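Local structure of proto-oncogene tyrosine-protein kinase receptor Ret (Danio rerio, 7AMK) at residues L23-M28 against P36-C41; S69-L74 against S81-T86. The protein is a receptor tyrosine kinase whose extracellular cadherin-like domains probably take part in recognising GDNF bound to its co-receptor GFR alpha 1. The protein carries 4 engineered substitutions. All coordinates share one frame; numbering follows the deposited sequence.

Contact 1: residues L23-M28 against P36-C41; sequences LQVISM and PYFFLC
Phe38 reaches across to Val25 and Ser27 with the far end of its ring, and the side-chain part of the contact is carbon against carbon. Its CG stands anti to the carbonyl carbon (chi1 -58°), which sends CE1 and CZ toward the opposite segment. Val25 CG1 lies 3.9 Å from Phe38 CE1, the two side chains running past one another head to foot. Ser27 takes part through carbon: its CB sits 4.0 Å from Phe38 CZ and also 4.0 Å from Pro36 CB, bridging the ring and the proline. The exception is a carbonyl, Val25 O, which approaches the ring obliquely, 3.5 Å from Phe38 CE1. The backbones stay apart, 8.4 Å between the CA atoms of Val25 and Phe38, drawing closer at Ser27 and Pro36, where the CA atoms are 6.8 Å apart. They bond elsewhere: Val25 to Gly58, Phe38 to Glu55, Tyr37 to Ser92. Val91 of strand 83-92 also touches Ser27 and Pro36. Phe38, on the edge strand 37-40 of one sheet, thus packs against the chain just after strand 21-24 of another, filling between the two sheets as core side chains do in the beta sandwich of a cadherin-like domain.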
loop_
_atom_site.group_PDB
_atom_site.type_symbol
_atom_site.label_atom_id
_atom_site.label_comp_id
_atom_site.label_asym_id
_atom_site.label_seq_id
_atom_site.Cartn_x
_atom_site.Cartn_y
_atom_site.Cartn_z
ATOM N N LEU A 23 -16.135 -58.447 -1.656
ATOM C CA LEU A 23 -16.615 -57.092 -1.436
ATOM C C LEU A 23 -17.311 -56.646 -2.713
ATOM O O LEU A 23 -17.233 -57.312 -3.748
ATOM C CB LEU A 23 -15.475 -56.131 -1.054
ATOM C CG LEU A 23 -14.226 -56.118 -1.960
ATOM C CD1 LEU A 23 -14.388 -55.271 -3.250
ATOM C CD2 LEU A 23 -12.992 -55.679 -1.181
ATOM N N GLN A 24 -17.999 -55.513 -2.620
ATOM C CA GLN A 24 -18.754 -54.932 -3.723
ATOM C C GLN A 24 -18.283 -53.501 -3.964
ATOM O O GLN A 24 -18.394 -52.649 -3.073
ATOM C CB GLN A 24 -20.246 -54.960 -3.420
ATOM C CG GLN A 24 -21.086 -54.412 -4.566
ATOM C CD GLN A 24 -22.520 -54.208 -4.139
ATOM O OE1 GLN A 24 -22.941 -54.747 -3.117
ATOM N NE2 GLN A 24 -23.277 -53.410 -4.909
ATOM N N VAL A 25 -17.708 -53.262 -5.150
ATOM C CA VAL A 25 -17.306 -51.929 -5.608
ATOM C C VAL A 25 -18.549 -51.180 -6.064
ATOM O O VAL A 25 -19.360 -51.720 -6.832
ATOM C CB VAL A 25 -16.305 -52.035 -6.772
ATOM C CG1 VAL A 25 -16.081 -50.684 -7.426
ATOM C CG2 VAL A 25 -15.004 -52.636 -6.319
ATOM N N ILE A 26 -18.693 -49.925 -5.628
ATOM C CA ILE A 26 -19.867 -49.109 -5.929
ATOM C C ILE A 26 -19.512 -48.038 -6.953
ATOM O O ILE A 26 -18.483 -47.359 -6.825
ATOM C CB ILE A 26 -20.446 -48.449 -4.669
ATOM C CG1 ILE A 26 -20.812 -49.507 -3.641
ATOM C CG2 ILE A 26 -21.656 -47.559 -5.038
ATOM C CD1 ILE A 26 -22.035 -50.281 -4.012
ATOM N N SER A 27 -20.379 -47.863 -7.948
ATOM C CA SER A 27 -20.270 -46.737 -8.867
ATOM C C SER A 27 -21.577 -45.965 -8.836
ATOM O O SER A 27 -22.650 -46.563 -8.911
ATOM C CB SER A 27 -19.976 -47.200 -10.301
ATOM O OG SER A 27 -19.703 -46.108 -11.173
ATOM N N MET A 28 -21.501 -44.652 -8.711
ATOM C CA MET A 28 -22.713 -43.851 -8.696
ATOM C C MET A 28 -22.979 -43.226 -10.059
ATOM O O MET A 28 -22.056 -42.753 -10.733
ATOM C CB MET A 28 -22.629 -42.801 -7.610
ATOM C CG MET A 28 -22.655 -43.504 -6.264
ATOM S SD MET A 28 -23.284 -42.460 -5.019
ATOM C CE MET A 28 -25.017 -42.361 -5.481
ATOM N N PRO A 36 -23.222 -48.863 -15.214
ATOM C CA PRO A 36 -21.802 -49.190 -15.018
ATOM C C PRO A 36 -21.417 -50.590 -15.482
ATOM O O PRO A 36 -22.174 -51.553 -15.363
ATOM C CB PRO A 36 -21.625 -49.043 -13.499
ATOM C CG PRO A 36 -22.956 -49.359 -12.942
ATOM C CD PRO A 36 -23.992 -48.965 -13.960
ATOM N N TYR A 37 -20.216 -50.679 -16.043
ATOM C CA TYR A 37 -19.581 -51.934 -16.429
ATOM C C TYR A 37 -18.274 -52.016 -15.673
ATOM O O TYR A 37 -17.348 -51.241 -15.944
ATOM C CB TYR A 37 -19.291 -52.017 -17.921
ATOM C CG TYR A 37 -20.477 -51.989 -18.843
ATOM C CD1 TYR A 37 -21.051 -50.786 -19.220
ATOM C CD2 TYR A 37 -20.977 -53.163 -19.393
ATOM C CE1 TYR A 37 -22.101 -50.748 -20.091
ATOM C CE2 TYR A 37 -22.028 -53.136 -20.258
ATOM C CZ TYR A 37 -22.590 -51.923 -20.606
ATOM O OH TYR A 37 -23.647 -51.889 -21.482
ATOM N N PHE A 38 -18.198 -52.963 -14.756
ATOM C CA PHE A 38 -17.027 -53.161 -13.924
ATOM C C PHE A 38 -16.079 -54.157 -14.572
ATOM O O PHE A 38 -16.509 -55.084 -15.256
ATOM C CB PHE A 38 -17.443 -53.696 -12.556
ATOM C CG PHE A 38 -18.391 -52.813 -11.811
ATOM C CD1 PHE A 38 -17.911 -51.836 -10.944
ATOM C CD2 PHE A 38 -19.759 -52.983 -11.937
ATOM C CE1 PHE A 38 -18.788 -51.024 -10.239
ATOM C CE2 PHE A 38 -20.637 -52.175 -11.218
ATOM C CZ PHE A 38 -20.137 -51.194 -10.365
ATOM N N PHE A 39 -14.789 -53.997 -14.296
ATOM C CA PHE A 39 -13.786 -54.922 -14.792
ATOM C C PHE A 39 -12.496 -54.769 -13.994
ATOM O O PHE A 39 -12.200 -53.691 -13.460
ATOM C CB PHE A 39 -13.534 -54.692 -16.287
ATOM C CG PHE A 39 -13.342 -53.250 -16.661
ATOM C CD1 PHE A 39 -14.435 -52.410 -16.869
ATOM C CD2 PHE A 39 -12.068 -52.732 -16.844
ATOM C CE1 PHE A 39 -14.253 -51.085 -17.245
ATOM C CE2 PHE A 39 -11.884 -51.404 -17.209
ATOM C CZ PHE A 39 -12.982 -50.577 -17.405
ATOM N N LEU A 40 -11.719 -55.856 -13.948
ATOM C CA LEU A 40 -10.398 -55.855 -13.315
ATOM C C LEU A 40 -9.326 -55.305 -14.244
ATOM O O LEU A 40 -9.332 -55.557 -15.451
ATOM C CB LEU A 40 -9.993 -57.264 -12.877
ATOM C CG LEU A 40 -10.741 -57.776 -11.645
ATOM C CD1 LEU A 40 -10.523 -59.254 -11.429
ATOM C CD2 LEU A 40 -10.292 -57.006 -10.440
ATOM N N CYS A 41 -8.374 -54.581 -13.662
ATOM C CA CYS A 41 -7.374 -53.852 -14.421
ATOM C C CYS A 41 -5.947 -54.274 -14.142
ATOM O O CYS A 41 -5.042 -53.855 -14.876
ATOM C CB CYS A 41 -7.480 -52.354 -14.135
ATOM S SG CYS A 41 -8.762 -51.633 -15.086
#

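Contact 2: residues S69-L74 against S81-T86; sequences SDFSSL and SPKDLT
Phe71 holds CG anti to its own N (chi1 171°), swinging the ring toward Lys83, whose chain runs fully extended beyond CG and carries NZ across one face of the ring to the end of helix 68-72. Helix and strand 83-92 both belong to the first cadherin-like domain of RET, and the lysine ties the last helical turn to the strand. The Lys83 chain lies crosswise to the Phe71 side chain. Its CD makes a CH-pi contact 4.0 Å from the centroid of the Phe71 ring, and NZ, over the same face, adds a cation-pi interaction. The ammonium group also donates to Phe71 O at 2.7 Å, tilted 27° from the carbonyl plane, and weakly to Leu74 O. One residue thus offers both its ring and its carbonyl to the same ammonium, and carbonyls near the helix end would probably favour its positive charge. Leu74 CB packs 3.7 Å from Lys83 CD, alongside the lysine chain. Beyond the ring, Ser81 CB approaches Phe71 CZ obliquely at 3.7 Å, while Ser81 OG bonds to the backbone N of Asn115. A glycan N-acetylglucosamine also touches Phe71. At the helix end, Ser73 OG and Ser72 OG donate to Ser69 O from opposite faces of its carbonyl plane, the Ser72 bond being the poorly directed one (C=O...donor angle 99°). Two residues along the strand from Lys83, Leu85 meets Leu74 of the loop after the helix, their CD1 methyls 3.5 Å apart, closer than methyl groups normally pack.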
loop_
_atom_site.group_PDB
_atom_site.type_symbol
_atom_site.label_atom_id
_atom_site.label_comp_id
_atom_site.label_asym_id
_atom_site.label_seq_id
_atom_site.Cartn_x
_atom_site.Cartn_y
_atom_site.Cartn_z
ATOM N N SER A 69 1.071 -71.974 -0.871
ATOM C CA SER A 69 2.059 -71.560 -1.868
ATOM C C SER A 69 1.703 -70.223 -2.517
ATOM O O SER A 69 2.603 -69.473 -2.914
ATOM C CB SER A 69 2.235 -72.652 -2.936
ATOM O OG SER A 69 1.025 -72.948 -3.623
ATOM N N ASP A 70 0.408 -69.907 -2.640
ATOM C CA ASP A 70 0.005 -68.603 -3.151
ATOM C C ASP A 70 0.574 -67.476 -2.303
ATOM O O ASP A 70 0.957 -66.426 -2.832
ATOM C CB ASP A 70 -1.514 -68.502 -3.192
ATOM C CG ASP A 70 -2.117 -69.371 -4.257
ATOM O OD1 ASP A 70 -1.470 -69.525 -5.316
ATOM O OD2 ASP A 70 -3.227 -69.895 -4.038
ATOM N N PHE A 71 0.592 -67.662 -0.975
ATOM C CA PHE A 71 1.118 -66.632 -0.082
ATOM C C PHE A 71 2.622 -66.485 -0.255
ATOM O O PHE A 71 3.136 -65.377 -0.450
ATOM C CB PHE A 71 0.788 -66.966 1.376
ATOM C CG PHE A 71 1.478 -66.067 2.358
ATOM C CD1 PHE A 71 2.736 -66.378 2.830
ATOM C CD2 PHE A 71 0.873 -64.885 2.789
ATOM C CE1 PHE A 71 3.393 -65.531 3.718
ATOM C CE2 PHE A 71 1.524 -64.048 3.678
ATOM C CZ PHE A 71 2.785 -64.375 4.142
ATOM N N SER A 72 3.343 -67.598 -0.178
ATOM C CA SER A 72 4.796 -67.548 -0.168
ATOM C C SER A 72 5.379 -67.092 -1.502
ATOM O O SER A 72 6.519 -66.620 -1.531
ATOM C CB SER A 72 5.341 -68.920 0.222
ATOM O OG SER A 72 4.712 -69.936 -0.546
ATOM N N SER A 73 4.614 -67.175 -2.592
ATOM C CA SER A 73 5.100 -66.826 -3.921
ATOM C C SER A 73 4.860 -65.370 -4.315
ATOM O O SER A 73 5.216 -64.984 -5.434
ATOM C CB SER A 73 4.461 -67.745 -4.959
ATOM O OG SER A 73 4.813 -69.083 -4.679
ATOM N N LEU A 74 4.277 -64.555 -3.441
ATOM C CA LEU A 74 4.046 -63.142 -3.741
ATOM C C LEU A 74 5.357 -62.375 -3.609
ATOM O O LEU A 74 5.861 -62.183 -2.495
ATOM C CB LEU A 74 2.993 -62.568 -2.797
ATOM C CG LEU A 74 1.555 -62.910 -3.125
ATOM C CD1 LEU A 74 0.648 -62.575 -1.948
ATOM C CD2 LEU A 74 1.163 -62.121 -4.368
ATOM N N SER A 81 4.035 -61.770 7.066
ATOM C CA SER A 81 2.586 -61.787 6.936
ATOM C C SER A 81 1.994 -60.594 7.688
ATOM O O SER A 81 2.440 -60.283 8.794
ATOM C CB SER A 81 2.018 -63.095 7.492
ATOM O OG SER A 81 0.613 -63.192 7.318
ATOM N N PRO A 82 0.976 -59.888 7.160
ATOM C CA PRO A 82 0.230 -60.152 5.927
ATOM C C PRO A 82 0.908 -59.543 4.727
ATOM O O PRO A 82 1.612 -58.563 4.912
ATOM C CB PRO A 82 -1.101 -59.456 6.187
ATOM C CG PRO A 82 -0.678 -58.215 6.948
ATOM C CD PRO A 82 0.449 -58.695 7.856
ATOM N N LYS A 83 0.693 -60.102 3.531
ATOM C CA LYS A 83 1.166 -59.506 2.284
ATOM C C LYS A 83 0.014 -58.761 1.624
ATOM O O LYS A 83 -1.029 -59.349 1.319
ATOM C CB LYS A 83 1.732 -60.560 1.334
ATOM C CG LYS A 83 3.042 -61.174 1.792
ATOM C CD LYS A 83 3.485 -62.281 0.863
ATOM C CE LYS A 83 4.874 -62.777 1.222
ATOM N NZ LYS A 83 5.259 -63.948 0.403
ATOM N N ASP A 84 0.207 -57.474 1.402
ATOM C CA ASP A 84 -0.826 -56.660 0.792
ATOM C C ASP A 84 -0.866 -56.892 -0.709
ATOM O O ASP A 84 0.178 -56.967 -1.362
ATOM C CB ASP A 84 -0.583 -55.188 1.113
ATOM C CG ASP A 84 -0.915 -54.860 2.546
ATOM O OD1 ASP A 84 -0.767 -55.750 3.419
ATOM O OD2 ASP A 84 -1.350 -53.717 2.795
ATOM N N LEU A 85 -2.073 -57.034 -1.243
ATOM C CA LEU A 85 -2.316 -57.140 -2.676
ATOM C C LEU A 85 -3.110 -55.919 -3.083
ATOM O O LEU A 85 -4.125 -55.606 -2.450
ATOM C CB LEU A 85 -3.113 -58.404 -3.031
ATOM C CG LEU A 85 -2.395 -59.748 -3.068
ATOM C CD1 LEU A 85 -1.707 -60.007 -1.754
ATOM C CD2 LEU A 85 -3.363 -60.878 -3.392
ATOM N N THR A 86 -2.665 -55.242 -4.132
ATOM C CA THR A 86 -3.364 -54.072 -4.642
ATOM C C THR A 86 -3.931 -54.391 -6.019
ATOM O O THR A 86 -3.175 -54.629 -6.961
ATOM C CB THR A 86 -2.442 -52.857 -4.689
ATOM O OG1 THR A 86 -1.972 -52.583 -3.367
ATOM C CG2 THR A 86 -3.204 -51.655 -5.179
#

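Contacts 1 and 2 follow one another along the chain within the first cadherin-like domain, their centres 23 Å apart and their nearest atoms about 8 Å apart, without touching. A shared sheet connects them: strand 37-40 of contact 1 is the edge neighbour of strand 83-92, which begins in contact 2. The first joins this sheet to the chain leaving strand 21-24 of another; the second attaches a short helix to one of its strands. Their surroundings differ. The Phe38 side chain is about 12 Å from an N-acetylglucosamine of a protein-attached glycan, whereas the Phe71 side chain comes within about 4 Å of one in the glycan whose neighbours include Asn115. Cys41, in contact 1, is disulfide-bonded to Cys101.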